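Local coordinates for suppressor protein MPT5 (Saccharomyces cerevisiae, PDB 5BZ1) that binds sequence elements in the 3'-UTRs of target mRNAs through its Pumilio homology domain and regulates their expression after transcription, at residues A[44-49]-A[75-80]. Residues are numbered along the deposited sequence; the frame is centred on the assembly and turned at random.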
# COMPACT_ATOMS: atom_id res chain seq x y z
N LEU A 44 39.29 11.35 -11.57
CA LEU A 44 40.37 11.26 -10.58
C LEU A 44 39.85 10.69 -9.25
O LEU A 44 40.42 9.76 -8.68
CB LEU A 44 41.01 12.63 -10.35
CG LEU A 44 41.90 13.18 -11.47
CD1 LEU A 44 42.16 14.67 -11.30
CD2 LEU A 44 43.21 12.43 -11.53
N MET A 45 38.74 11.26 -8.79
CA MET A 45 38.08 10.85 -7.55
C MET A 45 37.70 9.38 -7.59
O MET A 45 37.94 8.63 -6.64
CB MET A 45 36.82 11.70 -7.39
CG MET A 45 36.02 11.49 -6.15
SD MET A 45 34.44 12.35 -6.35
CE MET A 45 34.99 13.97 -6.89
N TYR A 46 37.11 8.96 -8.71
CA TYR A 46 36.56 7.62 -8.88
C TYR A 46 37.59 6.53 -8.63
O TYR A 46 37.34 5.59 -7.88
CB TYR A 46 35.97 7.47 -10.28
CG TYR A 46 35.18 6.19 -10.47
CD1 TYR A 46 33.82 6.15 -10.19
CD2 TYR A 46 35.79 5.04 -10.94
CE1 TYR A 46 33.10 4.99 -10.36
CE2 TYR A 46 35.07 3.87 -11.11
CZ TYR A 46 33.72 3.85 -10.82
OH TYR A 46 33.00 2.70 -10.99
N GLU A 47 38.75 6.65 -9.27
CA GLU A 47 39.79 5.63 -9.18
C GLU A 47 40.33 5.47 -7.76
O GLU A 47 40.74 4.37 -7.36
CB GLU A 47 40.93 5.94 -10.14
CG GLU A 47 40.53 5.84 -11.61
CD GLU A 47 40.02 4.46 -11.98
OE1 GLU A 47 40.58 3.46 -11.47
OE2 GLU A 47 39.06 4.38 -12.77
N GLN A 48 40.31 6.55 -6.99
CA GLN A 48 40.83 6.53 -5.62
C GLN A 48 39.81 6.06 -4.59
O GLN A 48 40.18 5.48 -3.56
CB GLN A 48 41.40 7.89 -5.23
CG GLN A 48 42.70 8.28 -5.97
CD GLN A 48 43.33 9.55 -5.42
OE1 GLN A 48 43.01 9.99 -4.31
NE2 GLN A 48 44.24 10.14 -6.19
N ILE A 49 38.53 6.29 -4.85
CA ILE A 49 37.50 5.98 -3.85
C ILE A 49 36.78 4.65 -4.11
O ILE A 49 36.07 4.15 -3.25
CB ILE A 49 36.45 7.11 -3.72
CG1 ILE A 49 35.55 7.16 -4.95
CG2 ILE A 49 37.14 8.45 -3.47
CD1 ILE A 49 34.46 8.22 -4.85
N ALA A 75 28.04 5.48 -17.66
CA ALA A 75 27.35 4.21 -17.49
C ALA A 75 28.31 3.13 -17.00
O ALA A 75 27.95 2.33 -16.13
CB ALA A 75 26.70 3.79 -18.79
N GLU A 76 29.51 3.12 -17.56
CA GLU A 76 30.55 2.18 -17.12
C GLU A 76 30.87 2.36 -15.64
O GLU A 76 30.93 1.38 -14.90
CB GLU A 76 31.82 2.36 -17.95
CG GLU A 76 31.98 1.34 -19.07
CD GLU A 76 33.40 1.27 -19.60
OE1 GLU A 76 34.11 2.30 -19.54
OE2 GLU A 76 33.81 0.18 -20.06
N GLN A 77 31.09 3.61 -15.23
CA GLN A 77 31.41 3.91 -13.84
C GLN A 77 30.30 3.51 -12.87
O GLN A 77 30.57 2.99 -11.79
CB GLN A 77 31.75 5.40 -13.67
CG GLN A 77 33.15 5.80 -14.17
CD GLN A 77 33.33 7.30 -14.26
OE1 GLN A 77 32.37 8.06 -14.37
NE2 GLN A 77 34.59 7.75 -14.21
N LYS A 78 29.04 3.74 -13.25
CA LYS A 78 27.93 3.40 -12.37
C LYS A 78 27.71 1.89 -12.28
O LYS A 78 27.36 1.37 -11.22
CB LYS A 78 26.64 4.12 -12.80
CG LYS A 78 25.44 3.81 -11.91
CD LYS A 78 24.27 4.75 -12.18
CE LYS A 78 24.58 6.16 -11.72
NZ LYS A 78 23.70 7.16 -12.38
N THR A 79 27.93 1.19 -13.39
CA THR A 79 27.82 -0.27 -13.40
C THR A 79 28.87 -0.90 -12.48
O THR A 79 28.57 -1.85 -11.74
CB THR A 79 27.96 -0.82 -14.83
OG1 THR A 79 26.89 -0.32 -15.64
CG2 THR A 79 27.91 -2.34 -14.83
N LEU A 80 30.09 -0.38 -12.51
CA LEU A 80 31.15 -0.88 -11.65
C LEU A 80 30.84 -0.61 -10.18
O LEU A 80 31.07 -1.47 -9.32
CB LEU A 80 32.51 -0.28 -12.04
CG LEU A 80 33.71 -0.71 -11.20
CD1 LEU A 80 33.78 -2.23 -11.10
CD2 LEU A 80 35.01 -0.15 -11.76
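Tyr46 reaches from helix 38-49 to the backbone of helix 75-85, its OH lying 2.6 Å from Gln77 O. The angle at the acceptor, C=O...OH, is 122°, and the hydroxyl sits in the carbonyl plane, which identifies a hydrogen bond to a lone pair of Gln77 O. The first torsion accounts for this reach: with CG anti to the backbone N, the ring extends straight across the gap, where the closest CA atoms, those of Tyr46 and Gln77, are still 8.1 Å apart.

Gln77 supplies the lid as well as the acceptor. Its CG stands 3.8 Å from the Tyr46 ring centroid and just 9° off the ring normal, a CH-pi contact over one face, while Gln77 CB approaches Tyr46 CE1 at 3.6 Å. The two side chains run past each other in opposite directions, and the amide plane is tilted 25° from the ring. The extended Gln77 chain carries NE2 back toward the helix Tyr46 comes from, where it hydrogen-bonds to Asp43 OD1, one turn before Tyr46. The Tyr46 hydroxyl and the Gln77 amide thus each donate to the opposite helix.

The contact joins successive units of the PUF scaffold, the curved stack of helical repeats: Tyr46 lies in Pumilio repeat 1 and Gln77 in repeat 2. It is packing between repeats, its nearest atom about 12 Å from the bound RNA.

Leu80, one turn beyond Gln77, borders the hydroxyl end of the ring. Its CB comes within 3.2 Å of Tyr46 OH, and CD2 lies at the ring edge, near its plane, 4.1 Å from Tyr46 CE2. Phe53 adds an edge-to-face ring contact with Tyr46, and Leu73 also touches its side chain.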